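Local atomic coordinates of twin-arginine translocation pathway signal protein (PDB entry 2RJO), a protein that binds galactose in a cleft and is probably the periplasmic sugar-binding component of a transport system. Residues Y19-A22 with F23-A27; Q28-A31 with K32-L36; E124-T127 with Q128-S132; G232-P235 with G236-I240. One frame throughout, in Å; residues are numbered along the deposited sequence.

Contact 1 of 4, residues Y19-A22 with F23-A27; sequences YYTA and FNKGA. With GAL (beta-D-galactopyranose), chain B.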
ATOM      1  N   TYR A  19      -4.231  -4.335   5.920  1.00 22.49           N
ATOM      2  CA  TYR A  19      -3.865  -4.124   4.525  1.00 21.58           C
ATOM      3  C   TYR A  19      -3.162  -5.386   4.016  1.00 18.87           C
ATOM      4  O   TYR A  19      -3.507  -5.920   2.967  1.00 20.35           O
ATOM      5  CB  TYR A  19      -2.922  -2.921   4.391  1.00 22.07           C
ATOM      6  CG  TYR A  19      -2.283  -2.829   3.028  1.00 23.13           C
ATOM      7  CD1 TYR A  19      -2.957  -2.248   1.954  1.00 23.03           C
ATOM      8  CD2 TYR A  19      -1.024  -3.376   2.798  1.00 22.92           C
ATOM      9  CE1 TYR A  19      -2.385  -2.219   0.672  1.00 24.47           C
ATOM     10  CE2 TYR A  19      -0.446  -3.358   1.528  1.00 24.29           C
ATOM     11  CZ  TYR A  19      -1.125  -2.780   0.469  1.00 23.79           C
ATOM     12  OH  TYR A  19      -0.540  -2.771  -0.780  1.00 21.71           O
ATOM     13  N   TYR A  20      -2.177  -5.849   4.777  1.00 17.46           N
ATOM     14  CA  TYR A  20      -1.400  -7.029   4.428  1.00 17.65           C
ATOM     15  C   TYR A  20      -2.143  -8.335   4.654  1.00 18.12           C
ATOM     16  O   TYR A  20      -1.793  -9.358   4.061  1.00 18.36           O
ATOM     17  CB  TYR A  20      -0.078  -7.034   5.207  1.00 16.39           C
ATOM     18  CG  TYR A  20       0.914  -6.020   4.686  1.00 17.46           C
ATOM     19  CD1 TYR A  20       1.465  -5.053   5.526  1.00 18.29           C
ATOM     20  CD2 TYR A  20       1.299  -6.021   3.344  1.00 17.09           C
ATOM     21  CE1 TYR A  20       2.380  -4.106   5.038  1.00 16.90           C
ATOM     22  CE2 TYR A  20       2.212  -5.081   2.849  1.00 17.56           C
ATOM     23  CZ  TYR A  20       2.747  -4.128   3.704  1.00 16.71           C
ATOM     24  OH  TYR A  20       3.644  -3.199   3.224  1.00 18.59           O
ATOM     25  N   THR A  21      -3.150  -8.316   5.523  1.00 17.06           N
ATOM     26  CA  THR A  21      -3.919  -9.523   5.762  1.00 18.26           C
ATOM     27  C   THR A  21      -4.601  -9.877   4.444  1.00 18.76           C
ATOM     28  O   THR A  21      -4.636 -11.039   4.048  1.00 19.22           O
ATOM     29  CB  THR A  21      -4.992  -9.314   6.839  1.00 19.92           C
ATOM     30  OG1 THR A  21      -4.362  -8.994   8.087  1.00 21.55           O
ATOM     31  CG2 THR A  21      -5.812 -10.586   7.010  1.00 21.14           C
ATOM     32  N   ALA A  22      -5.128  -8.858   3.768  1.00 16.70           N
ATOM     33  CA  ALA A  22      -5.802  -9.035   2.494  1.00 16.12           C
ATOM     34  C   ALA A  22      -4.785  -9.292   1.376  1.00 17.43           C
ATOM     35  O   ALA A  22      -5.008 -10.121   0.490  1.00 14.87           O
ATOM     36  CB  ALA A  22      -6.612  -7.808   2.180  1.00 14.52           C
ATOM     37  N   PHE A  23      -3.672  -8.568   1.422  1.00 17.97           N
ATOM     38  CA  PHE A  23      -2.623  -8.732   0.423  1.00 17.11           C
ATOM     39  C   PHE A  23      -2.220 -10.202   0.359  1.00 17.92           C
ATOM     40  O   PHE A  23      -2.087 -10.779  -0.713  1.00 16.77           O
ATOM     41  CB  PHE A  23      -1.415  -7.886   0.813  1.00 17.97           C
ATOM     42  CG  PHE A  23      -0.334  -7.854  -0.221  1.00 18.22           C
ATOM     43  CD1 PHE A  23      -0.544  -7.230  -1.446  1.00 20.67           C
ATOM     44  CD2 PHE A  23       0.909  -8.413   0.042  1.00 20.97           C
ATOM     45  CE1 PHE A  23       0.476  -7.163  -2.406  1.00 19.66           C
ATOM     46  CE2 PHE A  23       1.945  -8.351  -0.913  1.00 21.83           C
ATOM     47  CZ  PHE A  23       1.719  -7.722  -2.134  1.00 20.34           C
ATOM     48  N   ASN A  24      -2.024 -10.787   1.532  1.00 17.91           N
ATOM     49  CA  ASN A  24      -1.639 -12.176   1.673  1.00 19.83           C
ATOM     50  C   ASN A  24      -2.752 -13.116   1.191  1.00 20.59           C
ATOM     51  O   ASN A  24      -2.484 -14.149   0.575  1.00 19.99           O
ATOM     52  CB  ASN A  24      -1.313 -12.457   3.139  1.00 19.47           C
ATOM     53  CG  ASN A  24      -1.127 -13.931   3.420  1.00 21.81           C
ATOM     54  OD1 ASN A  24      -1.763 -14.478   4.319  1.00 22.40           O
ATOM     55  ND2 ASN A  24      -0.254 -14.583   2.654  1.00 18.27           N
ATOM     56  N   LYS A  25      -3.994 -12.744   1.489  1.00 20.62           N
ATOM     57  CA  LYS A  25      -5.181 -13.506   1.109  1.00 20.73           C
ATOM     58  C   LYS A  25      -5.257 -13.622  -0.401  1.00 21.69           C
ATOM     59  O   LYS A  25      -5.548 -14.687  -0.937  1.00 21.70           O
ATOM     60  CB  LYS A  25      -6.440 -12.791   1.599  1.00 22.84           C
ATOM     61  CG  LYS A  25      -7.326 -13.579   2.548  1.00 26.24           C
ATOM     62  CD  LYS A  25      -6.676 -13.773   3.903  1.00 29.81           C
ATOM     63  CE  LYS A  25      -7.732 -13.974   4.992  1.00 33.03           C
ATOM     64  NZ  LYS A  25      -8.592 -12.745   5.167  1.00 33.94           N
ATOM     65  N   GLY A  26      -5.022 -12.503  -1.081  1.00 22.27           N
ATOM     66  CA  GLY A  26      -5.060 -12.483  -2.534  1.00 20.41           C
ATOM     67  C   GLY A  26      -4.011 -13.375  -3.170  1.00 20.32           C
ATOM     68  O   GLY A  26      -4.309 -14.082  -4.132  1.00 20.99           O
ATOM     69  N   ALA A  27      -2.785 -13.344  -2.648  1.00 19.04           N
ATOM     70  CA  ALA A  27      -1.703 -14.172  -3.180  1.00 19.90           C
ATOM     71  C   ALA A  27      -2.077 -15.638  -2.994  1.00 20.94           C
ATOM     72  O   ALA A  27      -1.957 -16.461  -3.902  1.00 19.99           O
ATOM     73  CB  ALA A  27      -0.400 -13.872  -2.441  1.00 18.86           C
TER
HETATM   74  C1  GAL B 368       1.683  -0.391   4.339  1.00 19.20           C
HETATM   75  C2  GAL B 368       0.602   0.662   4.000  1.00 17.63           C
HETATM   76  C3  GAL B 368       0.437   0.724   2.465  1.00 19.02           C
HETATM   77  C4  GAL B 368       1.789   1.110   1.839  1.00 18.98           C
HETATM   78  C5  GAL B 368       2.811   0.018   2.262  1.00 20.12           C
HETATM   79  C6  GAL B 368       4.161   0.368   1.670  1.00 18.74           C
HETATM   80  O1  GAL B 368       1.854  -0.440   5.767  1.00 17.94           O
HETATM   81  O2  GAL B 368      -0.638   0.282   4.592  1.00 18.75           O
HETATM   82  O3  GAL B 368      -0.535   1.708   2.116  1.00 16.35           O
HETATM   83  O4  GAL B 368       2.196   2.374   2.363  1.00 18.39           O
HETATM   84  O5  GAL B 368       2.949  -0.025   3.721  1.00 19.35           O
HETATM   85  O6  GAL B 368       5.075  -0.639   2.059  1.00 16.32           O
HETATM   86  O   HOH W   1      -4.045 -13.220   5.283  1.00 33.59           O
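The galactose pocket of this periplasmic binding protein is lined in part by the opening turns of helix 18-34, where Tyr20 and Phe23 lie side by side and point the same way. Their closest carbons, CD2 of Tyr20 and CD2 of Phe23, are 4.1 Å apart, and Phe23 meets the tyrosine ring at its edge, near the ring plane. Tyr19 comes over a face of the same ring instead: its CD2 sits 3.5 Å above the plane, over the centre. The Tyr19 ring in turn offers a face to the sugar, with C3 of galactose 4.2 Å above its plane. Carried anti to the backbone N (chi1 168°), CG of Tyr19 projects the ring toward the ligand, and Trp95 NE1 bonds its hydroxyl. Tyr20 brings CE1 to 3.8 Å from galactose C1, while its OH is hydrogen-bonded to Asp70, a residue that also binds the sugar; this bond anchors the hydroxyl end of the ring beside the sugar. Along the backbone, Phe23 N donates to Tyr19 O and Asn24 N to Tyr20 O, the latter 2.9 Å long. One water bridges Thr21 and Asn24, donating to Thr21 O at 2.6 Å and to Asn24 OD1 at 2.8 Å. Alongside it, the bent Lys25 chain runs with Thr21, NZ standing 4.0 Å from CG2 of Thr21. Phe23 also packs on Cys10 and Phe12 of strand 7-12. Such an aromatic helix start, turned to a pyranose after the first strand of a beta-alpha-beta unit, recalls the sugar-stacking aromatics of the related galactose- and ribose-binding proteins.

Contact 2 of 4, residues Q28-A31 with K32-L36; sequences QSFA and KSVGL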
ATOM      1  N   GLN A  28      -2.523 -15.934  -1.781  1.00 21.32           N
ATOM      2  CA  GLN A  28      -2.956 -17.256  -1.360  1.00 21.76           C
ATOM      3  C   GLN A  28      -4.028 -17.741  -2.335  1.00 21.81           C
ATOM      4  O   GLN A  28      -3.990 -18.873  -2.809  1.00 20.91           O
ATOM      5  CB  GLN A  28      -3.539 -17.128   0.047  1.00 24.55           C
ATOM      6  CG  GLN A  28      -3.532 -18.358   0.911  1.00 27.32           C
ATOM      7  CD  GLN A  28      -4.074 -18.053   2.303  1.00 30.52           C
ATOM      8  OE1 GLN A  28      -5.260 -17.755   2.470  1.00 32.32           O
ATOM      9  NE2 GLN A  28      -3.201 -18.103   3.306  1.00 31.26           N
ATOM     10  N   SER A  29      -4.979 -16.861  -2.639  1.00 21.50           N
ATOM     11  CA  SER A  29      -6.064 -17.192  -3.556  1.00 21.33           C
ATOM     12  C   SER A  29      -5.589 -17.423  -4.985  1.00 21.57           C
ATOM     13  O   SER A  29      -6.160 -18.243  -5.703  1.00 22.41           O
ATOM     14  CB  SER A  29      -7.130 -16.096  -3.537  1.00 20.11           C
ATOM     15  OG  SER A  29      -8.110 -16.315  -4.534  1.00 21.97           O
ATOM     16  N   PHE A  30      -4.552 -16.711  -5.414  1.00 21.73           N
ATOM     17  CA  PHE A  30      -4.063 -16.918  -6.764  1.00 19.12           C
ATOM     18  C   PHE A  30      -3.309 -18.236  -6.876  1.00 18.64           C
ATOM     19  O   PHE A  30      -3.456 -18.959  -7.854  1.00 17.75           O
ATOM     20  CB  PHE A  30      -3.130 -15.797  -7.196  1.00 21.32           C
ATOM     21  CG  PHE A  30      -2.468 -16.070  -8.508  1.00 22.01           C
ATOM     22  CD1 PHE A  30      -3.191 -15.985  -9.694  1.00 22.92           C
ATOM     23  CD2 PHE A  30      -1.150 -16.510  -8.556  1.00 21.76           C
ATOM     24  CE1 PHE A  30      -2.613 -16.339 -10.912  1.00 24.84           C
ATOM     25  CE2 PHE A  30      -0.561 -16.867  -9.767  1.00 22.85           C
ATOM     26  CZ  PHE A  30      -1.288 -16.784 -10.947  1.00 22.10           C
ATOM     27  N   ALA A  31      -2.478 -18.533  -5.883  1.00 17.17           N
ATOM     28  CA  ALA A  31      -1.722 -19.776  -5.899  1.00 20.06           C
ATOM     29  C   ALA A  31      -2.737 -20.910  -5.997  1.00 20.83           C
ATOM     30  O   ALA A  31      -2.555 -21.866  -6.747  1.00 21.16           O
ATOM     31  CB  ALA A  31      -0.890 -19.913  -4.624  1.00 18.73           C
ATOM     32  N   LYS A  32      -3.812 -20.772  -5.230  1.00 23.30           N
ATOM     33  CA  LYS A  32      -4.896 -21.739  -5.186  1.00 24.65           C
ATOM     34  C   LYS A  32      -5.437 -22.043  -6.569  1.00 24.51           C
ATOM     35  O   LYS A  32      -5.578 -23.206  -6.954  1.00 24.51           O
ATOM     36  CB  LYS A  32      -6.037 -21.188  -4.334  1.00 27.48           C
ATOM     37  CG  LYS A  32      -6.355 -21.995  -3.105  1.00 31.30           C
ATOM     38  CD  LYS A  32      -5.207 -22.007  -2.123  1.00 33.58           C
ATOM     39  CE  LYS A  32      -5.600 -22.790  -0.865  1.00 35.49           C
ATOM     40  NZ  LYS A  32      -6.785 -22.188  -0.195  1.00 33.57           N
ATOM     41  N   SER A  33      -5.738 -20.980  -7.305  1.00 24.17           N
ATOM     42  CA  SER A  33      -6.301 -21.090  -8.634  1.00 22.95           C
ATOM     43  C   SER A  33      -5.406 -21.830  -9.617  1.00 23.71           C
ATOM     44  O   SER A  33      -5.901 -22.599 -10.441  1.00 23.88           O
ATOM     45  CB  SER A  33      -6.646 -19.695  -9.173  1.00 23.25           C
ATOM     46  OG  SER A  33      -5.482 -18.946  -9.463  1.00 23.07           O
ATOM     47  N   VAL A  34      -4.094 -21.620  -9.526  1.00 21.24           N
ATOM     48  CA  VAL A  34      -3.175 -22.294 -10.435  1.00 21.29           C
ATOM     49  C   VAL A  34      -2.616 -23.596  -9.865  1.00 20.91           C
ATOM     50  O   VAL A  34      -1.820 -24.270 -10.509  1.00 21.77           O
ATOM     51  CB  VAL A  34      -2.000 -21.374 -10.839  1.00 21.20           C
ATOM     52  CG1 VAL A  34      -2.524 -20.199 -11.647  1.00 22.07           C
ATOM     53  CG2 VAL A  34      -1.259 -20.893  -9.598  1.00 20.52           C
ATOM     54  N   GLY A  35      -3.030 -23.940  -8.651  1.00 20.64           N
ATOM     55  CA  GLY A  35      -2.565 -25.164  -8.025  1.00 21.23           C
ATOM     56  C   GLY A  35      -1.073 -25.238  -7.757  1.00 22.14           C
ATOM     57  O   GLY A  35      -0.472 -26.301  -7.918  1.00 22.58           O
ATOM     58  N   LEU A  36      -0.466 -24.123  -7.361  1.00 21.06           N
ATOM     59  CA  LEU A  36       0.967 -24.109  -7.057  1.00 21.91           C
ATOM     60  C   LEU A  36       1.200 -23.837  -5.571  1.00 21.32           C
ATOM     61  O   LEU A  36       0.432 -23.123  -4.929  1.00 22.84           O
ATOM     62  CB  LEU A  36       1.697 -23.050  -7.897  1.00 22.25           C
ATOM     63  CG  LEU A  36       1.678 -23.217  -9.417  1.00 19.97           C
ATOM     64  CD1 LEU A  36       2.212 -21.966 -10.070  1.00 21.56           C
ATOM     65  CD2 LEU A  36       2.502 -24.413  -9.825  1.00 20.52           C
TER
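A chi1 of 172° swings the Phe30 ring away from the backbone N, and CG1 of Val34 is anti to its carbonyl carbon (chi1 -65°); the two side chains converge one turn apart, crossing at a slant with CZ of Phe30 3.7 Å from CG1 of Val34. They lie in the last turns of helix 18-34, which closes in a Schellman motif before the chain enters strand 38-42 of the beta-alpha-beta unit. Gly35, at positive phi (63°), is the first residue to leave the helical conformation; Leu36 N reaches back to Ala31 O at 3.1 Å and Gly35 N to Lys32 O, the two bonds of the motif. Ala31 O also receives a weak bond from Val34 N. Ser33 holds its hydroxyl between the backbone N and the carbonyl carbon, a setting that turns OG back along the helix to Phe30 O. That oxygen is thus gripped twice, since Val34 N also donates to it at 3.2 Å. The Phe30 ring meets Trp310, in a loop, edge-to-face and packs on Leu261 of helix 253-268. On the exposed side Lys32 curls over the preceding turn, CD lying 3.4 Å from Gln28 O. The shortest of the hydrogen bonds across the two segments is Ser33 OG to Phe30 O, at 2.6 Å.

Contact 3 of 4, residues E124-T127 with Q128-S132; sequences ETAT and QLFKS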
ATOM      1  N   GLU A 124      -6.171  14.049  -2.511  1.00 27.98           N
ATOM      2  CA  GLU A 124      -7.602  13.772  -2.563  1.00 28.77           C
ATOM      3  C   GLU A 124      -8.219  13.630  -1.177  1.00 28.20           C
ATOM      4  O   GLU A 124      -9.240  14.259  -0.883  1.00 27.15           O
ATOM      5  CB  GLU A 124      -7.882  12.496  -3.362  1.00 30.71           C
ATOM      6  CG  GLU A 124      -8.605  12.744  -4.672  1.00 32.26           C
ATOM      7  CD  GLU A 124      -9.614  11.658  -5.005  1.00 32.50           C
ATOM      8  OE1 GLU A 124      -9.234  10.474  -5.084  1.00 31.05           O
ATOM      9  OE2 GLU A 124     -10.800  11.991  -5.201  1.00 34.11           O
ATOM     10  N   THR A 125      -7.605  12.802  -0.331  1.00 27.64           N
ATOM     11  CA  THR A 125      -8.114  12.583   1.021  1.00 26.29           C
ATOM     12  C   THR A 125      -7.960  13.851   1.862  1.00 26.20           C
ATOM     13  O   THR A 125      -8.807  14.158   2.706  1.00 26.28           O
ATOM     14  CB  THR A 125      -7.383  11.404   1.723  1.00 25.68           C
ATOM     15  OG1 THR A 125      -6.020  11.759   1.992  1.00 25.23           O
ATOM     16  CG2 THR A 125      -7.420  10.167   0.850  1.00 25.59           C
ATOM     17  N   ALA A 126      -6.883  14.589   1.620  1.00 25.96           N
ATOM     18  CA  ALA A 126      -6.621  15.823   2.339  1.00 26.32           C
ATOM     19  C   ALA A 126      -7.639  16.885   1.946  1.00 26.46           C
ATOM     20  O   ALA A 126      -8.079  17.679   2.783  1.00 25.85           O
ATOM     21  CB  ALA A 126      -5.216  16.318   2.028  1.00 25.61           C
ATOM     22  N   THR A 127      -8.001  16.918   0.667  1.00 26.06           N
ATOM     23  CA  THR A 127      -8.969  17.901   0.201  1.00 26.15           C
ATOM     24  C   THR A 127     -10.335  17.623   0.811  1.00 26.38           C
ATOM     25  O   THR A 127     -11.040  18.544   1.215  1.00 26.48           O
ATOM     26  CB  THR A 127      -9.082  17.887  -1.333  1.00 26.07           C
ATOM     27  OG1 THR A 127      -7.879  18.426  -1.892  1.00 27.43           O
ATOM     28  CG2 THR A 127     -10.265  18.720  -1.802  1.00 23.30           C
ATOM     29  N   GLN A 128     -10.705  16.349   0.879  1.00 26.84           N
ATOM     30  CA  GLN A 128     -11.986  15.964   1.456  1.00 26.81           C
ATOM     31  C   GLN A 128     -12.010  16.314   2.935  1.00 26.52           C
ATOM     32  O   GLN A 128     -13.030  16.767   3.451  1.00 26.50           O
ATOM     33  CB  GLN A 128     -12.221  14.465   1.289  1.00 28.05           C
ATOM     34  CG  GLN A 128     -13.482  13.967   1.981  1.00 31.50           C
ATOM     35  CD  GLN A 128     -14.752  14.564   1.387  1.00 34.31           C
ATOM     36  OE1 GLN A 128     -15.164  14.208   0.276  1.00 34.43           O
ATOM     37  NE2 GLN A 128     -15.374  15.483   2.125  1.00 33.54           N
ATOM     38  N   LEU A 129     -10.884  16.085   3.610  1.00 24.51           N
ATOM     39  CA  LEU A 129     -10.763  16.379   5.028  1.00 25.31           C
ATOM     40  C   LEU A 129     -10.930  17.876   5.296  1.00 25.71           C
ATOM     41  O   LEU A 129     -11.655  18.282   6.206  1.00 25.34           O
ATOM     42  CB  LEU A 129      -9.401  15.908   5.541  1.00 23.37           C
ATOM     43  CG  LEU A 129      -9.063  16.273   6.985  1.00 21.23           C
ATOM     44  CD1 LEU A 129      -9.965  15.493   7.935  1.00 20.60           C
ATOM     45  CD2 LEU A 129      -7.600  15.971   7.276  1.00 21.46           C
ATOM     46  N   PHE A 130     -10.272  18.705   4.491  1.00 26.86           N
ATOM     47  CA  PHE A 130     -10.367  20.142   4.683  1.00 27.16           C
ATOM     48  C   PHE A 130     -11.761  20.661   4.374  1.00 28.64           C
ATOM     49  O   PHE A 130     -12.198  21.648   4.960  1.00 28.80           O
ATOM     50  CB  PHE A 130      -9.335  20.869   3.820  1.00 28.54           C
ATOM     51  CG  PHE A 130      -7.914  20.450   4.088  1.00 26.57           C
ATOM     52  CD1 PHE A 130      -7.533  19.948   5.341  1.00 25.63           C
ATOM     53  CD2 PHE A 130      -6.945  20.574   3.094  1.00 25.71           C
ATOM     54  CE1 PHE A 130      -6.206  19.576   5.590  1.00 24.53           C
ATOM     55  CE2 PHE A 130      -5.613  20.203   3.338  1.00 25.50           C
ATOM     56  CZ  PHE A 130      -5.247  19.704   4.590  1.00 24.60           C
ATOM     57  N   LYS A 131     -12.464  20.013   3.451  1.00 30.00           N
ATOM     58  CA  LYS A 131     -13.814  20.457   3.137  1.00 31.86           C
ATOM     59  C   LYS A 131     -14.641  20.228   4.396  1.00 32.12           C
ATOM     60  O   LYS A 131     -15.381  21.109   4.840  1.00 33.75           O
ATOM     61  CB  LYS A 131     -14.420  19.648   1.987  1.00 32.57           C
ATOM     62  CG  LYS A 131     -13.670  19.718   0.665  1.00 35.00           C
ATOM     63  CD  LYS A 131     -13.463  21.151   0.206  1.00 37.34           C
ATOM     64  CE  LYS A 131     -13.063  21.221  -1.266  1.00 37.14           C
ATOM     65  NZ  LYS A 131     -14.212  20.885  -2.156  1.00 38.73           N
ATOM     66  N   SER A 132     -14.498  19.042   4.975  1.00 31.43           N
ATOM     67  CA  SER A 132     -15.238  18.694   6.178  1.00 31.90           C
ATOM     68  C   SER A 132     -15.014  19.692   7.295  1.00 32.18           C
ATOM     69  O   SER A 132     -15.897  19.906   8.125  1.00 34.35           O
ATOM     70  CB  SER A 132     -14.837  17.303   6.671  1.00 31.83           C
ATOM     71  OG  SER A 132     -15.263  16.304   5.769  1.00 33.02           O
TER
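The ring of Phe130 lies with one face over the carbonyl oxygen of Ala126, which stands 3.0 Å above the ring plane and is offset toward the rim. CG and CD2 of Phe130 are each 3.1 Å from Ala126 O, while CE2 reaches along the helix to Ala126 CB at 4.1 Å. The same oxygen accepts the backbone bond from Phe130 N, and one residue therefore approaches it with both its N-H and its ring. Thr127 and Lys131, one step further round, run side by side in the same direction: CG2 of Thr127 meets CE of Lys131 at 3.8 Å. This methyl is anti to the backbone N, which leaves OG1 beside that N (chi1 -70°) and bonded to Glu123 O in the turn before. Such i to i+4 pairs belong to helix 118-132, which precedes strand 137-143 in the second lobe of the periplasmic binding protein fold. Its inner side packs Ala126 and Phe130 on helix 149-163, and Ala126 and Leu129 on Trp202 of strand 198-203. Phe130 also meets the Phe165 ring, their planes at about 55°. Near the end of the helix, Ser132 N and Ser132 OG reach Gln128 O from opposite faces of its plane, at 3.1 and 3.3 Å.

Contact 4 of 4, residues G232-P235 with G236-I240; sequences GTQP and GLVAI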
ATOM      1  N   GLY A 232      -8.307   1.352   2.273  1.00 19.06           N
ATOM      2  CA  GLY A 232      -9.634   0.818   2.045  1.00 21.21           C
ATOM      3  C   GLY A 232      -9.817  -0.551   2.667  1.00 21.52           C
ATOM      4  O   GLY A 232     -10.573  -1.366   2.155  1.00 23.12           O
ATOM      5  N   THR A 233      -9.123  -0.808   3.770  1.00 21.95           N
ATOM      6  CA  THR A 233      -9.218  -2.089   4.461  1.00 21.27           C
ATOM      7  C   THR A 233     -10.586  -2.205   5.134  1.00 22.58           C
ATOM      8  O   THR A 233     -11.192  -1.197   5.492  1.00 22.10           O
ATOM      9  CB  THR A 233      -8.114  -2.224   5.537  1.00 20.40           C
ATOM     10  OG1 THR A 233      -8.340  -1.269   6.584  1.00 19.37           O
ATOM     11  CG2 THR A 233      -6.745  -1.970   4.928  1.00 19.29           C
ATOM     12  N   GLN A 234     -11.064  -3.435   5.301  1.00 21.63           N
ATOM     13  CA  GLN A 234     -12.358  -3.677   5.922  1.00 22.73           C
ATOM     14  C   GLN A 234     -12.569  -2.885   7.216  1.00 19.86           C
ATOM     15  O   GLN A 234     -13.592  -2.228   7.372  1.00 18.74           O
ATOM     16  CB  GLN A 234     -12.537  -5.183   6.148  1.00 26.93           C
ATOM     17  CG  GLN A 234     -13.281  -5.590   7.412  1.00 34.05           C
ATOM     18  CD  GLN A 234     -14.764  -5.238   7.406  1.00 37.47           C
ATOM     19  OE1 GLN A 234     -15.472  -5.449   8.411  1.00 38.81           O
ATOM     20  NE2 GLN A 234     -15.248  -4.714   6.281  1.00 36.36           N
ATOM     21  N   PRO A 235     -11.604  -2.919   8.152  1.00 19.46           N
ATOM     22  CA  PRO A 235     -11.789  -2.162   9.397  1.00 20.41           C
ATOM     23  C   PRO A 235     -11.875  -0.669   9.120  1.00 19.94           C
ATOM     24  O   PRO A 235     -12.557   0.065   9.832  1.00 21.36           O
ATOM     25  CB  PRO A 235     -10.547  -2.513  10.210  1.00 20.36           C
ATOM     26  CG  PRO A 235     -10.185  -3.860   9.722  1.00 21.31           C
ATOM     27  CD  PRO A 235     -10.358  -3.696   8.222  1.00 19.97           C
ATOM     28  N   GLY A 236     -11.167  -0.224   8.089  1.00 20.28           N
ATOM     29  CA  GLY A 236     -11.207   1.178   7.731  1.00 20.87           C
ATOM     30  C   GLY A 236     -12.579   1.510   7.176  1.00 22.08           C
ATOM     31  O   GLY A 236     -13.144   2.564   7.482  1.00 22.48           O
ATOM     32  N   LEU A 237     -13.121   0.603   6.365  1.00 20.68           N
ATOM     33  CA  LEU A 237     -14.434   0.790   5.759  1.00 21.32           C
ATOM     34  C   LEU A 237     -15.519   0.862   6.828  1.00 21.88           C
ATOM     35  O   LEU A 237     -16.473   1.633   6.710  1.00 22.56           O
ATOM     36  CB  LEU A 237     -14.746  -0.357   4.789  1.00 20.40           C
ATOM     37  CG  LEU A 237     -13.864  -0.462   3.549  1.00 20.28           C
ATOM     38  CD1 LEU A 237     -14.256  -1.684   2.725  1.00 19.59           C
ATOM     39  CD2 LEU A 237     -13.990   0.802   2.728  1.00 19.09           C
ATOM     40  N   VAL A 238     -15.375   0.043   7.863  1.00 22.50           N
ATOM     41  CA  VAL A 238     -16.340   0.031   8.957  1.00 23.37           C
ATOM     42  C   VAL A 238     -16.341   1.402   9.631  1.00 23.45           C
ATOM     43  O   VAL A 238     -17.400   1.970   9.915  1.00 23.60           O
ATOM     44  CB  VAL A 238     -15.986  -1.049   9.985  1.00 22.22           C
ATOM     45  CG1 VAL A 238     -16.893  -0.951  11.194  1.00 23.56           C
ATOM     46  CG2 VAL A 238     -16.118  -2.411   9.344  1.00 22.85           C
ATOM     47  N   ALA A 239     -15.150   1.941   9.862  1.00 22.98           N
ATOM     48  CA  ALA A 239     -15.038   3.249  10.490  1.00 20.11           C
ATOM     49  C   ALA A 239     -15.668   4.308   9.594  1.00 19.31           C
ATOM     50  O   ALA A 239     -16.169   5.312  10.085  1.00 18.91           O
ATOM     51  CB  ALA A 239     -13.585   3.587  10.751  1.00 20.23           C
ATOM     52  N   ILE A 240     -15.646   4.099   8.281  1.00 19.61           N
ATOM     53  CA  ILE A 240     -16.243   5.092   7.388  1.00 19.27           C
ATOM     54  C   ILE A 240     -17.769   5.048   7.459  1.00 21.16           C
ATOM     55  O   ILE A 240     -18.434   6.085   7.497  1.00 22.12           O
ATOM     56  CB  ILE A 240     -15.811   4.886   5.914  1.00 19.29           C
ATOM     57  CG1 ILE A 240     -14.316   5.177   5.758  1.00 16.97           C
ATOM     58  CG2 ILE A 240     -16.621   5.805   5.003  1.00 15.55           C
ATOM     59  CD1 ILE A 240     -13.811   5.004   4.359  1.00 14.27           C
TER
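Leu237 leans back over the turn that starts helix 234-241, whose N-cap is Thr233, in the second lobe of the periplasmic binding protein fold. Followed outward, its CB lies 3.4 Å from Gln234 O; CG, set anti to the carbonyl carbon (chi1 -65°), comes equally near to Thr233 O, and CD1 ends 3.7 Å from Gly232 O. The branch CD2 passes the same glycine oxygen at longer range, so the side chain spans three successive carbonyls before it packs on Val299 and Ile300 of helix 296-302. Its own backbone N donates to Thr233 O, nearly in line with the carbonyl bond. Gly236 N makes two weak bonds to the cap residue, one to Thr233 O and one to Thr233 OG1, the latter 3.4 Å long. OG1 is placed for this by a chi1 of 67°, which tucks it between the backbone N and the carbonyl carbon. The cap is itself anchored: Asp206 OD2 accepts from Thr233 N, and the threonine side chain touches Pro18 and Tyr19 at the start of helix 18-34. Pro235, in the first turn, packs against Pro18 and against Leu210 of helix 206-218. On the exposed face Gln234 and Val238 lie aslant, the glutamine bent at chi2 to bring its amide oxygen alongside a valine methyl. Its OE1 is 3.2 Å from Val238 CG2, and that methyl is just as close to Gln234 O.

Contacts 1 and 2 are successive parts of helix 18-34, their centres 13 Å apart: the first opens the helix at the galactose, the second closes it at the far end. Contact 4 begins another helix near the same pocket and touches contact 1 directly, Thr233 CG2 packing 3.6 Å from Tyr19 N. The Thr233 side chain is about 7 Å from the sugar, two residues after the ligand-binding Asp231. Contact 3 lies across the chain's centre from contacts 1 and 2, its centre 28 Å from that of contact 1; its Thr125 side chain is about 11 Å from galactose. Contacts 3 and 4 do not touch, their nearest atoms being about 9 Å apart.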